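Local coordinates for methyltransferase FkbM (PDB 2PY6), which probably transfers methyl groups, through a domain of the Rossmann-like methyltransferase type, at residues M230-A235 and V255-P260; N20-A25 and V193-L198; V78-D83 and G95-S100; V208-S213 and G393-T398; P34-P39 and A146-G151. All coordinates share one frame; numbering follows the deposited sequence.

Contact 1 of 5, residues M230-A235 and V255-P260; sequences MVDCGA and VWMIEP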
# COMPACT_ATOMS: atom_id res chain seq x y z
N MSE A 230 -14.73 27.35 -22.13
CA MSE A 230 -14.33 26.01 -22.57
C MSE A 230 -15.45 24.98 -22.77
O MSE A 230 -16.29 24.78 -21.88
CB MSE A 230 -13.35 25.40 -21.52
CG MSE A 230 -12.86 24.08 -21.91
SE MSE A 230 -11.53 23.21 -20.85
CE MSE A 230 -12.32 23.03 -19.26
N VAL A 231 -15.45 24.36 -23.96
CA VAL A 231 -16.31 23.21 -24.23
C VAL A 231 -15.40 22.01 -23.90
O VAL A 231 -14.35 21.77 -24.53
CB VAL A 231 -16.82 23.16 -25.69
CG1 VAL A 231 -17.68 21.92 -25.94
CG2 VAL A 231 -17.61 24.43 -26.02
N ASP A 232 -15.79 21.31 -22.84
CA ASP A 232 -15.07 20.11 -22.38
C ASP A 232 -15.86 18.92 -22.93
O ASP A 232 -16.77 18.38 -22.29
CB ASP A 232 -14.99 20.15 -20.87
CG ASP A 232 -14.31 18.96 -20.28
OD1 ASP A 232 -13.91 18.04 -21.02
OD2 ASP A 232 -14.20 18.94 -19.04
N CYS A 233 -15.49 18.51 -24.14
CA CYS A 233 -16.18 17.48 -24.86
C CYS A 233 -15.52 16.13 -24.54
O CYS A 233 -14.36 15.90 -24.89
CB CYS A 233 -16.17 17.85 -26.36
SG CYS A 233 -17.18 16.85 -27.38
N GLY A 234 -16.29 15.27 -23.86
CA GLY A 234 -15.81 13.99 -23.31
C GLY A 234 -15.21 14.32 -21.95
O GLY A 234 -14.04 14.06 -21.70
N ALA A 235 -16.01 14.91 -21.06
CA ALA A 235 -15.54 15.41 -19.75
C ALA A 235 -15.10 14.34 -18.74
O ALA A 235 -14.38 14.67 -17.81
CB ALA A 235 -16.53 16.35 -19.12
N VAL A 255 -17.68 27.07 -18.44
CA VAL A 255 -17.32 25.72 -18.85
C VAL A 255 -18.57 24.91 -19.14
O VAL A 255 -19.43 24.79 -18.30
CB VAL A 255 -16.42 24.99 -17.82
CG1 VAL A 255 -16.17 23.56 -18.27
CG2 VAL A 255 -15.10 25.75 -17.64
N TRP A 256 -18.66 24.38 -20.35
CA TRP A 256 -19.72 23.45 -20.72
C TRP A 256 -19.11 22.06 -20.80
O TRP A 256 -18.33 21.77 -21.69
CB TRP A 256 -20.29 23.75 -22.08
CG TRP A 256 -20.88 25.09 -22.26
CD1 TRP A 256 -22.17 25.46 -22.00
CD2 TRP A 256 -20.23 26.24 -22.81
NE1 TRP A 256 -22.36 26.76 -22.34
CE2 TRP A 256 -21.19 27.27 -22.86
CE3 TRP A 256 -18.93 26.48 -23.30
CZ2 TRP A 256 -20.90 28.54 -23.36
CZ3 TRP A 256 -18.65 27.73 -23.79
CH2 TRP A 256 -19.61 28.76 -23.79
N MSE A 257 -19.44 21.22 -19.83
CA MSE A 257 -18.96 19.86 -19.79
C MSE A 257 -19.97 18.89 -20.44
O MSE A 257 -21.11 18.81 -19.99
CB MSE A 257 -18.69 19.44 -18.33
CG MSE A 257 -17.67 20.29 -17.60
SE MSE A 257 -17.23 19.60 -15.85
CE MSE A 257 -16.17 18.56 -16.11
N ILE A 258 -19.51 18.15 -21.45
CA ILE A 258 -20.35 17.21 -22.23
C ILE A 258 -19.86 15.79 -22.03
O ILE A 258 -18.72 15.48 -22.38
CB ILE A 258 -20.32 17.55 -23.75
CG1 ILE A 258 -20.62 19.06 -23.97
CG2 ILE A 258 -21.30 16.67 -24.55
CD1 ILE A 258 -20.44 19.47 -25.40
N GLU A 259 -20.71 14.93 -21.46
CA GLU A 259 -20.34 13.56 -21.22
C GLU A 259 -21.58 12.64 -21.24
O GLU A 259 -22.48 12.88 -20.45
CB GLU A 259 -19.66 13.51 -19.83
CG GLU A 259 -19.42 12.10 -19.31
CD GLU A 259 -18.50 11.31 -20.19
OE1 GLU A 259 -17.44 11.86 -20.66
OE2 GLU A 259 -18.79 10.11 -20.39
N PRO A 260 -21.61 11.59 -22.10
CA PRO A 260 -22.81 10.73 -22.14
C PRO A 260 -22.89 9.55 -21.16
O PRO A 260 -23.99 9.09 -20.89
CB PRO A 260 -22.79 10.19 -23.57
CG PRO A 260 -21.37 10.05 -23.89
CD PRO A 260 -20.65 11.17 -23.14
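The indole of Trp256 meets Val231 obliquely: Val231 CG2 lies 3.7 Å from Trp256 CE3, and the carbonyl oxygen of Met230 also approaches CE3. Trp256 takes this place with CG anti to its own carbonyl carbon (chi1 -60°); NE1 bonds Asp333, and Arg254 makes a cation-pi contact with the ring. Of the two flat carboxylates, Asp232 lies side by side with the Met257 side chain, pointing the same way, so that Asp232 OD2 sits 3.6 Å from Met257 CE; Glu259 OE1 lies 3.6 Å from Gly234 C. Met230 and Met257 are selenomethionines. The backbones form two parallel strands, their directions 12° apart, bonded from Trp256 N to Met230 O, Asp232 N to Trp256 O and Ile258 N to Asp232 O. Past them, Ile258 O is gripped twice, by Gly234 N at 2.9 Å and by Ala235 N at 3.1 Å, the latter from above the carbonyl plane. These are the two strands of a beta-alpha-beta unit of the Rossmann-like fold, joined through crossover helix 239-248. Asp232 OD1 makes a salt bridge with Lys340, and Glu259 OE1 accepts from Ser236 N. Two buried acids find their main partners beyond the strand pair, while backbone bonds fix the glycine turn; an acid just after the second strand is consistent with relatives that hold the cofactor ribose there.

Contact 2 of 5, residues N20-A25 and V193-L198; sequences NDSFLA and VLNFHL. With EDO (1,2-ethanediol), chain C.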
# COMPACT_ATOMS: atom_id res chain seq x y z
N ASN A 20 11.84 11.66 -40.64
CA ASN A 20 11.20 11.78 -41.95
C ASN A 20 11.80 10.70 -42.87
O ASN A 20 11.09 9.97 -43.56
CB ASN A 20 11.38 13.21 -42.53
CG ASN A 20 12.85 13.67 -42.61
OD1 ASN A 20 13.70 13.39 -41.73
ND2 ASN A 20 13.16 14.38 -43.69
N ASP A 21 13.12 10.55 -42.80
CA ASP A 21 13.78 9.54 -43.60
C ASP A 21 13.40 8.13 -43.18
O ASP A 21 13.08 7.30 -44.04
CB ASP A 21 15.29 9.73 -43.55
CG ASP A 21 15.74 10.99 -44.28
OD1 ASP A 21 15.02 11.44 -45.19
OD2 ASP A 21 16.83 11.49 -43.98
N SER A 22 13.45 7.86 -41.89
CA SER A 22 13.09 6.54 -41.38
C SER A 22 11.61 6.21 -41.72
O SER A 22 11.25 5.04 -41.96
CB SER A 22 13.41 6.43 -39.87
OG SER A 22 12.68 7.36 -39.11
N PHE A 23 10.76 7.24 -41.74
CA PHE A 23 9.33 7.07 -42.07
C PHE A 23 9.13 6.47 -43.47
O PHE A 23 8.38 5.49 -43.64
CB PHE A 23 8.57 8.43 -41.92
CG PHE A 23 7.22 8.49 -42.62
CD1 PHE A 23 6.13 7.77 -42.14
CD2 PHE A 23 7.03 9.30 -43.73
CE1 PHE A 23 4.88 7.84 -42.75
CE2 PHE A 23 5.79 9.40 -44.34
CZ PHE A 23 4.70 8.67 -43.85
N LEU A 24 9.80 7.06 -44.44
CA LEU A 24 9.69 6.63 -45.82
C LEU A 24 10.28 5.26 -46.02
O LEU A 24 9.70 4.43 -46.70
CB LEU A 24 10.35 7.66 -46.74
CG LEU A 24 9.66 9.02 -46.79
CD1 LEU A 24 10.43 10.01 -47.70
CD2 LEU A 24 8.24 8.88 -47.26
N ALA A 25 11.45 5.02 -45.43
CA ALA A 25 12.11 3.71 -45.48
C ALA A 25 11.25 2.62 -44.83
O ALA A 25 11.17 1.51 -45.33
CB ALA A 25 13.47 3.77 -44.78
N VAL A 193 5.13 9.14 -34.29
CA VAL A 193 3.89 8.33 -34.17
C VAL A 193 3.68 7.38 -35.35
O VAL A 193 3.29 6.23 -35.17
CB VAL A 193 2.68 9.26 -34.01
CG1 VAL A 193 1.33 8.47 -34.12
CG2 VAL A 193 2.79 10.02 -32.69
N LEU A 194 3.89 7.88 -36.56
CA LEU A 194 3.75 7.08 -37.76
C LEU A 194 4.83 6.01 -37.80
O LEU A 194 4.56 4.90 -38.23
CB LEU A 194 3.82 7.97 -38.99
CG LEU A 194 2.80 9.11 -39.10
CD1 LEU A 194 3.09 9.89 -40.37
CD2 LEU A 194 1.33 8.66 -39.06
N ASN A 195 6.04 6.33 -37.36
CA ASN A 195 7.09 5.32 -37.28
C ASN A 195 6.74 4.23 -36.27
O ASN A 195 6.98 3.07 -36.54
CB ASN A 195 8.46 5.93 -37.03
CG ASN A 195 8.98 6.70 -38.23
OD1 ASN A 195 8.46 6.54 -39.31
ND2 ASN A 195 9.95 7.55 -38.02
N PHE A 196 6.16 4.59 -35.11
CA PHE A 196 5.72 3.53 -34.19
C PHE A 196 4.77 2.49 -34.85
O PHE A 196 4.98 1.28 -34.74
CB PHE A 196 5.03 4.12 -32.98
CG PHE A 196 4.22 3.11 -32.21
CD1 PHE A 196 4.84 2.12 -31.49
CD2 PHE A 196 2.82 3.13 -32.26
CE1 PHE A 196 4.09 1.20 -30.79
CE2 PHE A 196 2.07 2.20 -31.57
CZ PHE A 196 2.70 1.25 -30.82
N HIS A 197 3.74 2.98 -35.53
CA HIS A 197 2.78 2.15 -36.25
C HIS A 197 3.44 1.36 -37.39
O HIS A 197 3.12 0.21 -37.60
CB HIS A 197 1.59 2.97 -36.78
CG HIS A 197 0.75 3.61 -35.70
ND1 HIS A 197 -0.00 2.88 -34.81
CD2 HIS A 197 0.57 4.91 -35.37
CE1 HIS A 197 -0.59 3.70 -33.95
NE2 HIS A 197 -0.26 4.94 -34.28
N LEU A 198 4.37 1.96 -38.13
CA LEU A 198 5.02 1.23 -39.22
C LEU A 198 5.97 0.12 -38.72
O LEU A 198 6.07 -0.91 -39.35
CB LEU A 198 5.79 2.18 -40.14
CG LEU A 198 4.97 3.15 -40.99
CD1 LEU A 198 5.85 4.18 -41.62
CD2 LEU A 198 4.17 2.41 -42.02
C1 EDO C . 1.40 -1.31 -35.43
O1 EDO C . 2.71 -1.45 -34.95
C2 EDO C . 0.52 -0.60 -34.41
O2 EDO C . -0.27 0.41 -35.06
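Phe23 and Asn195 lie at the heart of a helix-helix packing in the helical part of the chain, where helices 19-32 and 184-199 run side by side at 30° with segment axes 9.4 Å apart. The Asn195 side chain crosses that of Phe23 at about a right angle, the amide and ring planes 34° apart. Asn195 OD1 stands at the edge of the phenyl ring, in the ring plane, and presses tightly on the base of the residue, 2.9 Å from CA and 3.2 Å from CB of Phe23. With CG anti to the backbone N (chi1 163°), the Phe23 ring lies between the helices. There Phe23 CE1 touches Leu194 CD1 at 3.6 Å, and CD1 of Phe23 meets Leu198 CD1 at the same separation, so two leucines one helical turn apart hold neighbouring ring atoms. On the polar side, Asn195 ND2 and Ser22 OG are close, yet each is hydrogen-bonded to Met19 O, which serves both. A molecule of 1,2-ethanediol, probably from the crystallisation liquor, sits at the edge of the His197 imidazole; its apparent bond to ND1 is very short and therefore doubtful. Farther out, Ile167 of helix 164-169 packs on Phe23 and Leu198, Phe174 of helix 171-180 touches Leu194, and Tyr204 of helix 203-208 lies against Ser22 and Asn195.

Contact 3 of 5, residues V78-D83 and G95-S100; sequences VIAAVD and GLPIIS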
# COMPACT_ATOMS: atom_id res chain seq x y z
N VAL A 78 -0.84 -21.07 -26.80
CA VAL A 78 -0.42 -20.33 -25.61
C VAL A 78 -0.38 -21.33 -24.43
O VAL A 78 -1.40 -21.90 -24.05
CB VAL A 78 -1.34 -19.16 -25.30
CG1 VAL A 78 -0.71 -18.27 -24.21
CG2 VAL A 78 -1.61 -18.32 -26.57
N ILE A 79 0.82 -21.52 -23.86
CA ILE A 79 1.02 -22.51 -22.80
C ILE A 79 1.08 -22.01 -21.35
O ILE A 79 0.84 -22.80 -20.43
CB ILE A 79 2.28 -23.37 -23.08
CG1 ILE A 79 3.55 -22.56 -22.96
CG2 ILE A 79 2.20 -24.00 -24.50
CD1 ILE A 79 4.78 -23.41 -22.97
N ALA A 80 1.36 -20.74 -21.12
CA ALA A 80 1.51 -20.26 -19.74
C ALA A 80 1.66 -18.79 -19.71
O ALA A 80 1.89 -18.17 -20.75
CB ALA A 80 2.75 -20.91 -19.09
N ALA A 81 1.55 -18.24 -18.50
CA ALA A 81 1.81 -16.83 -18.24
C ALA A 81 2.77 -16.81 -17.06
O ALA A 81 2.63 -17.61 -16.13
CB ALA A 81 0.54 -16.05 -17.92
N VAL A 82 3.73 -15.90 -17.14
CA VAL A 82 4.74 -15.74 -16.14
C VAL A 82 4.39 -14.61 -15.21
O VAL A 82 4.11 -13.49 -15.63
CB VAL A 82 6.14 -15.46 -16.77
CG1 VAL A 82 7.15 -15.18 -15.72
CG2 VAL A 82 6.56 -16.65 -17.59
N ASP A 83 4.42 -14.92 -13.92
CA ASP A 83 4.21 -13.92 -12.88
C ASP A 83 4.78 -14.48 -11.55
O ASP A 83 4.18 -15.36 -10.91
CB ASP A 83 2.74 -13.50 -12.74
CG ASP A 83 2.55 -12.24 -11.85
OD1 ASP A 83 3.37 -11.97 -10.93
OD2 ASP A 83 1.55 -11.52 -12.09
N GLY A 95 -7.28 -19.17 -18.35
CA GLY A 95 -7.12 -20.61 -18.46
C GLY A 95 -5.69 -21.11 -18.46
O GLY A 95 -5.46 -22.31 -18.47
N LEU A 96 -4.72 -20.20 -18.45
CA LEU A 96 -3.32 -20.61 -18.50
C LEU A 96 -2.69 -20.78 -17.11
O LEU A 96 -2.95 -20.01 -16.20
CB LEU A 96 -2.50 -19.56 -19.25
CG LEU A 96 -2.87 -19.08 -20.65
CD1 LEU A 96 -2.07 -17.80 -20.99
CD2 LEU A 96 -2.69 -20.16 -21.68
N PRO A 97 -1.79 -21.77 -16.96
CA PRO A 97 -1.08 -21.82 -15.69
C PRO A 97 -0.18 -20.59 -15.51
O PRO A 97 0.27 -20.01 -16.50
CB PRO A 97 -0.26 -23.12 -15.79
CG PRO A 97 -0.22 -23.47 -17.23
CD PRO A 97 -1.43 -22.87 -17.87
N ILE A 98 -0.01 -20.16 -14.26
CA ILE A 98 0.87 -19.03 -13.94
C ILE A 98 2.16 -19.65 -13.39
O ILE A 98 2.13 -20.41 -12.44
CB ILE A 98 0.23 -18.02 -12.95
CG1 ILE A 98 -1.07 -17.47 -13.56
CG2 ILE A 98 1.19 -16.84 -12.62
CD1 ILE A 98 -1.75 -16.45 -12.73
N ILE A 99 3.28 -19.34 -14.04
CA ILE A 99 4.59 -19.89 -13.71
C ILE A 99 5.59 -18.79 -13.32
O ILE A 99 5.34 -17.61 -13.50
CB ILE A 99 5.16 -20.72 -14.88
CG1 ILE A 99 5.43 -19.86 -16.11
CG2 ILE A 99 4.20 -21.93 -15.19
CD1 ILE A 99 6.13 -20.60 -17.26
N SER A 100 6.70 -19.21 -12.72
CA SER A 100 7.76 -18.30 -12.32
C SER A 100 8.65 -18.00 -13.53
O SER A 100 8.64 -18.72 -14.52
CB SER A 100 8.62 -18.93 -11.21
OG SER A 100 9.42 -19.99 -11.73
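Ile99 meets Val82 by placing CG1 between its own backbone N and carbonyl carbon (chi1 65°), which sets that atom 3.7 Å from CG2 of Val82; the chain then continues extended, and CD1 ends 3.9 Å from Ala80 CB. Leu96 has CG anti to the carbonyl carbon (chi1 -53°) and crosses Val78 at about a right angle, its CD1 3.5 Å from Val78 CG1. The two strands form a parallel pair near one margin of a mixed six-stranded sheet resembling a Rossmann fold in its strand order, followed by helix 101-109. Three backbone bonds join them: Ala81 N to Pro97 O, Ile99 N to Ala81 O at 2.8 Å, and Asp83 N to Ile99 O. CA-H groups of Ile98 and Val82 add contacts to the same carbonyls of Ala81 and Ile99. Phe104 of helix 101-109 packs on both Val82 and Ile99, whereas Tyr93 touches Ala81 and Ile98. Ser100 caps that helix through Arg103 N, and its OG also bonds Asp102 of the second subunit. Asp83 sends OD2 to Thr60 and OD1 to Phe85 N, while its CB rests 3.7 Å from Ile98 CG2.

Contact 4 of 5, residues V208-S213 and G393-T398; sequences VERPYS and GLRHHT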
# COMPACT_ATOMS: atom_id res chain seq x y z
N VAL A 208 9.69 11.59 -28.27
CA VAL A 208 8.92 12.84 -28.35
C VAL A 208 7.88 13.09 -27.24
O VAL A 208 7.41 14.20 -27.09
CB VAL A 208 8.18 12.92 -29.73
CG1 VAL A 208 9.17 12.88 -30.88
CG2 VAL A 208 7.11 11.79 -29.88
N GLU A 209 7.50 12.05 -26.51
CA GLU A 209 6.44 12.14 -25.53
C GLU A 209 6.63 13.23 -24.46
O GLU A 209 7.73 13.55 -24.04
CB GLU A 209 6.26 10.80 -24.81
CG GLU A 209 7.26 10.54 -23.67
CD GLU A 209 7.08 9.20 -22.97
OE1 GLU A 209 7.56 8.23 -23.50
OE2 GLU A 209 6.50 9.13 -21.87
N ARG A 210 5.49 13.75 -24.01
CA ARG A 210 5.42 14.71 -22.93
C ARG A 210 4.59 14.05 -21.86
O ARG A 210 3.94 13.03 -22.14
CB ARG A 210 4.83 16.01 -23.46
CG ARG A 210 5.72 16.55 -24.62
CD ARG A 210 5.93 18.03 -24.68
NE ARG A 210 6.05 18.59 -23.35
CZ ARG A 210 5.23 19.48 -22.82
NH1 ARG A 210 4.30 20.10 -23.55
NH2 ARG A 210 5.39 19.83 -21.56
N PRO A 211 4.66 14.54 -20.61
CA PRO A 211 3.84 13.91 -19.58
C PRO A 211 2.33 14.05 -19.80
O PRO A 211 1.84 15.01 -20.45
CB PRO A 211 4.23 14.69 -18.31
CG PRO A 211 5.54 15.29 -18.60
CD PRO A 211 5.47 15.63 -20.06
N TYR A 212 1.60 13.07 -19.28
CA TYR A 212 0.12 13.07 -19.27
C TYR A 212 -0.41 14.35 -18.64
O TYR A 212 -1.35 14.97 -19.18
CB TYR A 212 -0.39 11.78 -18.58
CG TYR A 212 -1.89 11.69 -18.48
CD1 TYR A 212 -2.67 11.44 -19.60
CD2 TYR A 212 -2.52 11.87 -17.26
CE1 TYR A 212 -4.07 11.37 -19.50
CE2 TYR A 212 -3.91 11.81 -17.14
CZ TYR A 212 -4.67 11.55 -18.27
OH TYR A 212 -6.04 11.47 -18.16
N SER A 213 0.23 14.80 -17.57
CA SER A 213 -0.12 16.06 -16.86
C SER A 213 -0.09 17.35 -17.68
O SER A 213 -0.61 18.38 -17.25
CB SER A 213 0.81 16.26 -15.65
OG SER A 213 2.15 16.52 -16.06
N GLY A 393 -0.50 22.25 -34.48
CA GLY A 393 0.61 21.59 -33.77
C GLY A 393 0.17 20.19 -33.38
O GLY A 393 -1.01 19.83 -33.54
N LEU A 394 1.12 19.40 -32.86
CA LEU A 394 0.82 18.05 -32.44
C LEU A 394 1.76 17.65 -31.32
O LEU A 394 2.96 17.81 -31.46
CB LEU A 394 1.02 17.10 -33.62
CG LEU A 394 0.71 15.61 -33.45
CD1 LEU A 394 -0.81 15.38 -33.38
CD2 LEU A 394 1.31 14.86 -34.66
N ARG A 395 1.23 17.13 -30.23
CA ARG A 395 2.06 16.59 -29.14
C ARG A 395 1.53 15.21 -28.76
O ARG A 395 0.35 14.94 -28.92
CB ARG A 395 2.04 17.47 -27.87
CG ARG A 395 2.66 18.84 -28.01
CD ARG A 395 4.17 18.82 -28.25
NE ARG A 395 4.68 20.17 -28.50
CZ ARG A 395 4.87 20.75 -29.68
NH1 ARG A 395 4.61 20.14 -30.83
NH2 ARG A 395 5.33 21.98 -29.73
N HIS A 396 2.42 14.36 -28.23
CA HIS A 396 2.06 13.05 -27.76
C HIS A 396 2.25 13.06 -26.25
O HIS A 396 3.35 13.31 -25.80
CB HIS A 396 2.89 11.97 -28.41
CG HIS A 396 2.50 10.61 -27.95
ND1 HIS A 396 1.38 9.96 -28.44
CD2 HIS A 396 2.99 9.81 -26.97
CE1 HIS A 396 1.23 8.81 -27.81
NE2 HIS A 396 2.19 8.70 -26.92
N HIS A 397 1.21 12.74 -25.48
CA HIS A 397 1.25 12.91 -24.02
C HIS A 397 1.21 11.69 -23.05
O HIS A 397 0.87 11.87 -21.87
CB HIS A 397 0.13 13.83 -23.59
CG HIS A 397 0.21 15.21 -24.15
ND1 HIS A 397 0.83 16.24 -23.48
CD2 HIS A 397 -0.30 15.74 -25.29
CE1 HIS A 397 0.71 17.35 -24.20
NE2 HIS A 397 0.02 17.08 -25.29
N THR A 398 1.53 10.49 -23.51
CA THR A 398 1.69 9.35 -22.61
C THR A 398 2.93 8.56 -23.05
O THR A 398 3.43 8.78 -24.15
CB THR A 398 0.45 8.36 -22.59
OG1 THR A 398 0.28 7.75 -23.88
CG2 THR A 398 -0.83 9.05 -22.17
O HOH W 1 5.12 15.12 -28.70
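Arg210 N donates to His396 O at 2.8 Å, the one strong direct hydrogen bond between the chain after helix 203-208 and the end of strand 392-396. The same oxygen also has a CA-H...O contact from Glu209. Farther along, Pro211 O lies at the edge of the His397 imidazole, in its plane, and takes a weak bond from ND1 at 3.4 Å. Tyr212 and Thr398 lie side by side, pointing the same way, with CD1 of the tyrosine 4.0 Å from CG2 of the threonine. Glu209 CB approaches the edge of the His396 ring at CD2 and reaches 3.5 Å from Thr398 O. One water completes the first shell, bridging the two segments by donating to Val208 O and accepting from His396 N.

The second shell fixes the polar ends. Thr404 holds His396 ND1, Thr214 is the stronger partner of His397, and Glu239 bonds the Tyr212 hydroxyl. The side chains of Arg210 and Arg395 cross, with Arg210 CD 4.1 Å from Arg395 CD. Their like charges are led to different partners: Arg395 to Asp183, and Arg210 NE to Glu209 O of the third subunit. The contact therefore ties the antiparallel margin of the seven-stranded sheet to a subunit interface. Strand 404-408 pairs with strand 392-396 on one side, while Tyr185 of helix 184-199 packs on both arginines and Val208 rests on Thr189 and Ala192 of that helix.

Contact 5 of 5, residues P34-P39 and A146-G151; sequences PMFGIP and AVRAFG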
# COMPACT_ATOMS: atom_id res chain seq x y z
N PRO A 34 5.11 -7.99 -45.16
CA PRO A 34 4.19 -7.87 -44.04
C PRO A 34 4.79 -8.24 -42.66
O PRO A 34 4.25 -7.84 -41.63
CB PRO A 34 3.04 -8.79 -44.44
CG PRO A 34 3.50 -9.62 -45.44
CD PRO A 34 4.67 -9.00 -46.11
N MSE A 35 5.91 -8.95 -42.66
CA MSE A 35 6.60 -9.31 -41.43
C MSE A 35 7.66 -8.25 -41.05
O MSE A 35 8.41 -8.44 -40.09
CB MSE A 35 7.21 -10.71 -41.58
CG MSE A 35 6.18 -11.80 -41.83
SE MSE A 35 4.97 -11.91 -40.30
CE MSE A 35 6.12 -12.95 -39.06
N PHE A 36 7.69 -7.12 -41.77
CA PHE A 36 8.59 -6.04 -41.45
C PHE A 36 8.40 -5.68 -40.01
O PHE A 36 7.26 -5.55 -39.54
CB PHE A 36 8.32 -4.79 -42.28
CG PHE A 36 9.14 -3.58 -41.81
CD1 PHE A 36 10.53 -3.51 -42.03
CD2 PHE A 36 8.54 -2.53 -41.15
CE1 PHE A 36 11.27 -2.44 -41.61
CE2 PHE A 36 9.27 -1.45 -40.74
CZ PHE A 36 10.65 -1.40 -40.96
N GLY A 37 9.48 -5.50 -39.29
CA GLY A 37 9.35 -5.12 -37.88
C GLY A 37 9.26 -6.30 -36.91
O GLY A 37 9.23 -6.09 -35.67
N ILE A 38 9.18 -7.53 -37.43
CA ILE A 38 9.13 -8.71 -36.60
C ILE A 38 10.57 -9.26 -36.43
O ILE A 38 11.29 -9.40 -37.40
CB ILE A 38 8.17 -9.77 -37.18
CG1 ILE A 38 6.78 -9.15 -37.41
CG2 ILE A 38 8.09 -11.00 -36.27
CD1 ILE A 38 6.16 -8.47 -36.17
N PRO A 39 11.00 -9.53 -35.18
CA PRO A 39 12.36 -10.08 -35.00
C PRO A 39 12.61 -11.36 -35.79
O PRO A 39 11.76 -12.24 -35.80
CB PRO A 39 12.43 -10.34 -33.49
CG PRO A 39 11.40 -9.45 -32.91
CD PRO A 39 10.30 -9.36 -33.90
N ALA A 146 3.35 -8.94 -31.87
CA ALA A 146 2.51 -10.14 -31.83
C ALA A 146 1.34 -10.02 -32.83
O ALA A 146 1.08 -10.95 -33.60
CB ALA A 146 1.95 -10.37 -30.44
N VAL A 147 0.62 -8.89 -32.78
CA VAL A 147 -0.53 -8.66 -33.67
C VAL A 147 -0.13 -8.82 -35.15
O VAL A 147 -0.82 -9.48 -35.90
CB VAL A 147 -1.20 -7.30 -33.42
CG1 VAL A 147 -2.25 -6.98 -34.49
CG2 VAL A 147 -1.84 -7.29 -32.03
N ARG A 148 1.02 -8.27 -35.53
CA ARG A 148 1.49 -8.34 -36.89
C ARG A 148 2.04 -9.71 -37.26
O ARG A 148 1.76 -10.19 -38.35
CB ARG A 148 2.56 -7.27 -37.13
CG ARG A 148 3.13 -7.26 -38.58
CD ARG A 148 4.07 -6.07 -38.75
NE ARG A 148 3.34 -4.81 -38.76
CZ ARG A 148 3.93 -3.62 -38.80
NH1 ARG A 148 5.24 -3.52 -38.87
NH2 ARG A 148 3.19 -2.51 -38.82
N ALA A 149 2.80 -10.33 -36.36
CA ALA A 149 3.47 -11.61 -36.66
C ALA A 149 2.53 -12.78 -36.80
O ALA A 149 2.82 -13.71 -37.52
CB ALA A 149 4.54 -11.91 -35.61
N PHE A 150 1.41 -12.74 -36.08
CA PHE A 150 0.41 -13.79 -36.09
C PHE A 150 -0.82 -13.46 -36.93
O PHE A 150 -1.75 -14.22 -36.91
CB PHE A 150 0.01 -14.12 -34.64
CG PHE A 150 1.10 -14.83 -33.88
CD1 PHE A 150 1.50 -16.10 -34.26
CD2 PHE A 150 1.76 -14.21 -32.82
CE1 PHE A 150 2.51 -16.76 -33.59
CE2 PHE A 150 2.79 -14.86 -32.16
CZ PHE A 150 3.16 -16.13 -32.55
N GLY A 151 -0.79 -12.35 -37.66
CA GLY A 151 -1.87 -11.92 -38.54
C GLY A 151 -3.19 -11.71 -37.83
O GLY A 151 -4.23 -12.22 -38.27
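Arg148 reaches across from the last turn of helix 143-149 to a type II beta turn formed by Met35 to Ile38. Arg148 CB lies 3.9 Å from Ile38 CD1. The chain then leaves extended, with CG anti to the backbone N (chi1 -180°), and Arg148 CG comes 3.3 Å from Pro34 O. CD is shared between two carbonyls, since Pro34 O and Phe36 O both lie close to it. At chi3 the chain bends (-70°), which turns NE away from the extended path. NE makes a salt bridge with Asp162. At the tip, Arg148 NH1 donates to Phe36 O at 2.9 Å, from above the carbonyl plane, although that oxygen lies at the edge of the guanidinium and in its plane. NH1 also bonds Leu198 O, and NH2 has a weak bond to His197 O. One guanidinium thus ties the turn to the end of helix 184-199, with several carbonyl oxygens around its charge.

The Phe36 side chain runs beside the arginine, pointing the same way, its ring 30° from the guanidinium plane, and rests on helix 19-32. In the turn itself, Ile38 N closes on Met35 O, and Gly37 adopts a positive phi where a side chain would be jammed against the preceding carbonyl. Around Ala149 the contact becomes apolar. The selenomethionine Met35, bent at chi2 and chi3, folds its CE back to 3.7 Å from Ala149 O, and Ile38 closes the packing with CG2 3.7 Å from Ala149 CB.

Contacts 1, 2 and 4 are buried, whereas contacts 3 and 5 are partly buried. Contacts 1 and 3 are both parallel strand pairs held by backbone bonds, but they belong to different sheets, with centres about 43 Å apart on opposite sides of the chain's centre. Contact 4 reaches the same sheet as contact 1, at its antiparallel margin, and trades regular pairing for a water, histidines and a subunit interface. Contacts 2 and 5 share no such sheet: the first is apolar helix packing around an amide, the second a charged side chain hydrogen-bonded to a carbonyl of a beta turn. These two touch each other, through the arginine of contact 5 and the helix end of contact 2.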